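Local coordinates for Tb427.07.360- putative uncharacterized metacyclic invariant surface protein from Trypanosoma brucei (Trypanosoma brucei, PDB 5VTL) that is of unknown function but, as a metacyclic invariant surface protein, probably forms part of the surface coat of the trypanosome as an extended helical molecule, at residues A[8-13]-A[106-111]; A[2-7]-A[126-131]. All blocks are in the same frame, centred on the assembly; numbering follows the deposited sequence.

Contact 1: residues A[8-13]-A[106-111]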
loop_
_atom_site.group_PDB
_atom_site.type_symbol
_atom_site.label_atom_id
_atom_site.label_comp_id
_atom_site.label_asym_id
_atom_site.label_seq_id
_atom_site.Cartn_x
_atom_site.Cartn_y
_atom_site.Cartn_z
ATOM N N SER A 8 -14.072 -12.155 20.755
ATOM C CA SER A 8 -14.236 -11.411 19.513
ATOM C C SER A 8 -13.003 -10.553 19.183
ATOM O O SER A 8 -12.542 -10.505 18.031
ATOM C CB SER A 8 -15.485 -10.523 19.577
ATOM O OG SER A 8 -16.638 -11.321 19.508
ATOM N N ALA A 9 -12.507 -9.860 20.196
ATOM C CA ALA A 9 -11.310 -9.043 20.066
ATOM C C ALA A 9 -10.099 -9.892 19.646
ATOM O O ALA A 9 -9.346 -9.527 18.738
ATOM C CB ALA A 9 -11.021 -8.370 21.378
ATOM N N ALA A 10 -9.911 -11.025 20.307
ATOM C CA ALA A 10 -8.782 -11.899 20.002
ATOM C C ALA A 10 -8.883 -12.460 18.595
ATOM O O ALA A 10 -7.880 -12.596 17.907
ATOM C CB ALA A 10 -8.705 -13.035 21.001
ATOM N N CYS A 11 -10.093 -12.818 18.180
ATOM C CA CYS A 11 -10.271 -13.387 16.859
ATOM C C CYS A 11 -9.973 -12.356 15.756
ATOM O O CYS A 11 -9.266 -12.634 14.790
ATOM C CB CYS A 11 -11.676 -13.969 16.702
ATOM S SG CYS A 11 -11.864 -14.736 15.079
ATOM N N LEU A 12 -10.494 -11.146 15.907
ATOM C CA LEU A 12 -10.179 -10.074 14.967
ATOM C C LEU A 12 -8.674 -9.873 14.831
ATOM O O LEU A 12 -8.154 -9.714 13.718
ATOM C CB LEU A 12 -10.856 -8.778 15.409
ATOM C CG LEU A 12 -10.894 -7.628 14.399
ATOM C CD1 LEU A 12 -12.107 -6.729 14.689
ATOM C CD2 LEU A 12 -9.617 -6.790 14.459
ATOM N N PHE A 13 -7.970 -9.922 15.953
ATOM C CA PHE A 13 -6.520 -9.724 15.962
ATOM C C PHE A 13 -5.798 -10.893 15.243
ATOM O O PHE A 13 -4.921 -10.685 14.400
ATOM C CB PHE A 13 -6.058 -9.595 17.418
ATOM C CG PHE A 13 -4.624 -9.193 17.579
ATOM C CD1 PHE A 13 -3.992 -8.403 16.633
ATOM C CD2 PHE A 13 -3.893 -9.640 18.673
ATOM C CE1 PHE A 13 -2.670 -8.038 16.790
ATOM C CE2 PHE A 13 -2.561 -9.273 18.834
ATOM C CZ PHE A 13 -1.953 -8.478 17.889
ATOM N N ALA A 106 1.111 -16.993 17.449
ATOM C CA ALA A 106 1.044 -18.134 18.379
ATOM C C ALA A 106 0.379 -17.830 19.733
ATOM O O ALA A 106 -0.499 -18.571 20.164
ATOM C CB ALA A 106 2.451 -18.769 18.578
ATOM N N PRO A 107 0.783 -16.745 20.417
ATOM C CA PRO A 107 0.076 -16.475 21.689
ATOM C C PRO A 107 -1.448 -16.212 21.549
ATOM O O PRO A 107 -2.228 -16.626 22.409
ATOM C CB PRO A 107 0.793 -15.236 22.230
ATOM C CG PRO A 107 2.109 -15.161 21.465
ATOM C CD PRO A 107 1.817 -15.731 20.126
ATOM N N ILE A 108 -1.862 -15.544 20.479
ATOM C CA ILE A 108 -3.277 -15.231 20.277
ATOM C C ILE A 108 -4.021 -16.519 19.955
ATOM O O ILE A 108 -5.090 -16.806 20.489
ATOM C CB ILE A 108 -3.484 -14.221 19.130
ATOM C CG1 ILE A 108 -2.513 -13.050 19.274
ATOM C CG2 ILE A 108 -4.950 -13.746 19.082
ATOM C CD1 ILE A 108 -2.579 -12.349 20.552
ATOM N N ASP A 109 -3.445 -17.319 19.076
ATOM C CA ASP A 109 -4.102 -18.562 18.714
ATOM C C ASP A 109 -4.132 -19.585 19.867
ATOM O O ASP A 109 -5.076 -20.369 19.978
ATOM C CB ASP A 109 -3.437 -19.144 17.470
ATOM C CG ASP A 109 -3.700 -18.324 16.236
ATOM O OD1 ASP A 109 -4.698 -17.554 16.210
ATOM O OD2 ASP A 109 -2.901 -18.458 15.277
ATOM N N ASP A 110 -3.128 -19.559 20.741
ATOM C CA ASP A 110 -3.171 -20.382 21.953
ATOM C C ASP A 110 -4.365 -19.955 22.813
ATOM O O ASP A 110 -5.108 -20.789 23.310
ATOM C CB ASP A 110 -1.880 -20.236 22.785
ATOM C CG ASP A 110 -0.747 -21.148 22.294
ATOM O OD1 ASP A 110 -0.935 -21.938 21.316
ATOM O OD2 ASP A 110 0.331 -21.079 22.906
ATOM N N TYR A 111 -4.519 -18.644 22.999
ATOM C CA TYR A 111 -5.644 -18.116 23.775
ATOM C C TYR A 111 -6.949 -18.596 23.167
ATOM O O TYR A 111 -7.842 -19.063 23.883
ATOM C CB TYR A 111 -5.610 -16.583 23.850
ATOM C CG TYR A 111 -6.933 -16.011 24.328
ATOM C CD1 TYR A 111 -7.255 -16.013 25.659
ATOM C CD2 TYR A 111 -7.877 -15.527 23.429
ATOM C CE1 TYR A 111 -8.458 -15.517 26.109
ATOM C CE2 TYR A 111 -9.102 -15.021 23.873
ATOM C CZ TYR A 111 -9.384 -15.028 25.210
ATOM O OH TYR A 111 -10.596 -14.534 25.655
#

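Contact 2: residues A[2-7]-A[126-131]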
loop_
_atom_site.group_PDB
_atom_site.type_symbol
_atom_site.label_atom_id
_atom_site.label_comp_id
_atom_site.label_asym_id
_atom_site.label_seq_id
_atom_site.Cartn_x
_atom_site.Cartn_y
_atom_site.Cartn_z
ATOM N N ASN A 2 -12.642 -14.586 29.202
ATOM C CA ASN A 2 -13.117 -15.371 28.062
ATOM C C ASN A 2 -14.596 -15.127 27.725
ATOM O O ASN A 2 -15.311 -16.017 27.265
ATOM C CB ASN A 2 -12.855 -16.853 28.301
ATOM C CG ASN A 2 -13.475 -17.364 29.569
ATOM O OD1 ASN A 2 -14.224 -16.651 30.260
ATOM N ND2 ASN A 2 -13.145 -18.604 29.913
ATOM N N THR A 3 -15.034 -13.899 27.935
ATOM C CA THR A 3 -16.356 -13.497 27.505
ATOM C C THR A 3 -16.395 -13.399 25.980
ATOM O O THR A 3 -15.355 -13.318 25.323
ATOM C CB THR A 3 -16.732 -12.131 28.078
ATOM O OG1 THR A 3 -15.953 -11.120 27.443
ATOM C CG2 THR A 3 -16.511 -12.084 29.588
ATOM N N VAL A 4 -17.602 -13.378 25.429
ATOM C CA VAL A 4 -17.798 -13.146 24.003
ATOM C C VAL A 4 -16.968 -11.966 23.485
ATOM O O VAL A 4 -16.292 -12.092 22.476
ATOM C CB VAL A 4 -19.305 -12.940 23.724
ATOM C CG1 VAL A 4 -19.543 -12.409 22.337
ATOM C CG2 VAL A 4 -20.023 -14.275 23.939
ATOM N N SER A 5 -16.970 -10.843 24.209
ATOM C CA SER A 5 -16.213 -9.674 23.765
ATOM C C SER A 5 -14.697 -9.929 23.760
ATOM O O SER A 5 -14.008 -9.463 22.840
ATOM C CB SER A 5 -16.545 -8.458 24.617
ATOM O OG SER A 5 -17.881 -8.053 24.380
ATOM N N HIS A 6 -14.179 -10.645 24.761
ATOM C CA HIS A 6 -12.741 -10.945 24.804
ATOM C C HIS A 6 -12.397 -11.789 23.584
ATOM O O HIS A 6 -11.431 -11.534 22.876
ATOM C CB HIS A 6 -12.333 -11.740 26.040
ATOM C CG HIS A 6 -12.485 -11.020 27.347
ATOM N ND1 HIS A 6 -11.612 -10.046 27.777
ATOM C CD2 HIS A 6 -13.363 -11.204 28.358
ATOM C CE1 HIS A 6 -11.968 -9.643 28.983
ATOM N NE2 HIS A 6 -13.033 -10.325 29.355
ATOM N N VAL A 7 -13.200 -12.808 23.336
ATOM C CA VAL A 7 -12.896 -13.722 22.228
ATOM C C VAL A 7 -13.064 -13.019 20.884
ATOM O O VAL A 7 -12.276 -13.226 19.956
ATOM C CB VAL A 7 -13.773 -14.989 22.322
ATOM C CG1 VAL A 7 -13.571 -15.888 21.109
ATOM C CG2 VAL A 7 -13.428 -15.735 23.575
ATOM N N ARG A 126 -17.011 -19.950 22.889
ATOM C CA ARG A 126 -16.384 -21.140 22.319
ATOM C C ARG A 126 -16.602 -21.231 20.816
ATOM O O ARG A 126 -15.708 -21.618 20.063
ATOM C CB ARG A 126 -16.935 -22.388 22.989
ATOM C CG ARG A 126 -16.632 -22.464 24.492
ATOM C CD ARG A 126 -17.081 -23.826 25.073
ATOM N NE ARG A 126 -16.182 -24.883 24.655
ATOM C CZ ARG A 126 -16.322 -26.158 24.992
ATOM N NH1 ARG A 126 -17.370 -26.528 25.707
ATOM N NH2 ARG A 126 -15.460 -27.061 24.560
ATOM N N ARG A 127 -17.784 -20.852 20.356
ATOM C CA ARG A 127 -18.094 -20.950 18.935
ATOM C C ARG A 127 -17.228 -20.002 18.121
ATOM O O ARG A 127 -16.674 -20.351 17.085
ATOM C CB ARG A 127 -19.570 -20.640 18.683
ATOM C CG ARG A 127 -19.947 -20.709 17.231
ATOM C CD ARG A 127 -21.467 -20.864 17.087
ATOM N NE ARG A 127 -22.149 -19.690 17.601
ATOM C CZ ARG A 127 -22.867 -19.616 18.724
ATOM N NH1 ARG A 127 -23.068 -20.652 19.527
ATOM N NH2 ARG A 127 -23.400 -18.454 19.034
ATOM N N ILE A 128 -17.113 -18.784 18.609
ATOM C CA ILE A 128 -16.300 -17.790 17.930
ATOM C C ILE A 128 -14.848 -18.247 17.931
ATOM O O ILE A 128 -14.162 -18.163 16.909
ATOM C CB ILE A 128 -16.442 -16.433 18.629
ATOM C CG1 ILE A 128 -17.863 -15.901 18.427
ATOM C CG2 ILE A 128 -15.394 -15.406 18.103
ATOM C CD1 ILE A 128 -18.140 -14.664 19.295
ATOM N N ALA A 129 -14.388 -18.744 19.078
ATOM C CA ALA A 129 -12.991 -19.178 19.202
ATOM C C ALA A 129 -12.705 -20.332 18.249
ATOM O O ALA A 129 -11.683 -20.351 17.553
ATOM C CB ALA A 129 -12.664 -19.591 20.628
ATOM N N ARG A 130 -13.603 -21.308 18.214
ATOM C CA ARG A 130 -13.337 -22.477 17.396
ATOM C C ARG A 130 -13.410 -22.184 15.891
ATOM O O ARG A 130 -12.760 -22.863 15.105
ATOM C CB ARG A 130 -14.230 -23.650 17.798
ATOM C CG ARG A 130 -15.664 -23.535 17.394
ATOM C CD ARG A 130 -16.329 -24.910 17.522
ATOM N NE ARG A 130 -15.880 -25.485 18.787
ATOM C CZ ARG A 130 -16.573 -25.446 19.921
ATOM N NH1 ARG A 130 -17.796 -24.916 19.945
ATOM N NH2 ARG A 130 -16.039 -25.960 21.027
ATOM N N GLY A 131 -14.169 -21.169 15.491
ATOM C CA GLY A 131 -14.357 -20.872 14.067
ATOM C C GLY A 131 -13.410 -19.800 13.532
ATOM O O GLY A 131 -13.530 -19.348 12.397
#

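Contact 1: residues A[8-13]-A[106-111]
With CG1 of Ile108 beside its own backbone N (chi1 -47°) and CG2 anti to that N, the two branches of this side chain part and reach different residues of segment 8-13. Phe13 answers with its ring carried anti to its backbone N (chi1 -172°), which places the ring's CD2–CE2 side against Ile108. The setting is helix-to-helix packing in the extended helical architecture of this surface protein: the long helix 4-58 near its beginning, and the short helix 105-116; the axes of the two short segments approach to 9.6 Å and their N-to-C directions differ by 141°, roughly antiparallel. Ile108 reaches Phe13 through its longer branch, CD1 lying 3.5 Å from Phe13 CE2, and the two side chains cross at about a right angle. The shorter branch turns to the backbone, with Ile108 CG2 3.4 Å from Ala10 O. Between the segments this is van der Waals packing without a hydrogen bond, though Ser14 OG, just past segment 8-13, is hydrogen-bonded to Asp109 OD1. Helices 157-209 (Leu163, Met167) and 141-154 (Ala147) also pack on the Phe13 side chain. Cys11, whose CB is directed away from helix 105-116, is tied by a disulfide to Cys132. One turn after Ile108, the ring of Tyr111, whose hydroxyl is hydrogen-bonded to Gln1 O, meets Ala10; Ala10 CB sits 3.5 Å from Tyr111 CE2 and 3.6 Å from Tyr111 CD2.

Contact 2: residues A[2-7]-A[126-131]
Val7 meets helix 123-130 through a single methyl, CG1, which reaches two consecutive residues at once. Val7 CG1 stands 3.5 Å from Ile128 CG2, where the two side chains meet at a slant, and 3.8 Å from Ala129 CB. The same methyl also approaches the backbone, 3.6 Å from Ala129 N, so it rests against the helix surface as well as the side chains. Because CG1 is anti to the backbone N of Val7 (chi1 174°), it is the branch that extends to this partner. One turn earlier, Val4 makes a looser touch at the end of the isoleucine: Val4 CG1 is 4.0 Å from Ile128 CD1, the side chains crossing nearly at right angles. Ile128 thus divides its branches between the two valines, CG2 serving Val7 and CD1 serving Val4. Val4 and Val7, one turn apart on the same face, pack the start of helix 4-58 against the short helix 123-130, at one end of the extended, almost wholly helical molecule. No hydrogen bond crosses between the segments. Beyond the first shell, Ala125 of helix 123-130 and Tyr111 and Val115 of helix 105-116 also pack on Val7, while Thr124 touches Val4. The first turn of helix 4-58 is itself held by the backbone bond from Val7 N to Thr3 O, with Thr3 at the N-cap position. On the partner helix, Arg126 sends its CB away from the valines, and its NE is hydrogen-bonded to Ala116 O, tying helix 123-130 back to the end of helix 105-116.

Successive turns at the start of helix 4-58 serve both contacts, whose centres lie about 9 Å apart: contact 2 uses the opening turn and contact 1 the residues that follow. Their partners, helices 105-116 and 123-130, are neighbours in the chain, and the chain stretch joining the two segments of contact 1 lies wholly inside the longer, mostly helical stretch joining those of contact 2. The two sites touch directly. Tyr111 OH of contact 1 packs 3.3 Å from His6 CB and 3.7 Å from Val7 CG2 of contact 2, while Ser8 OG lies 3.7 Å from Ile128 CD1. Both centres sit well out on the same side of the molecule, about 25 and 31 Å from the centre of the chain.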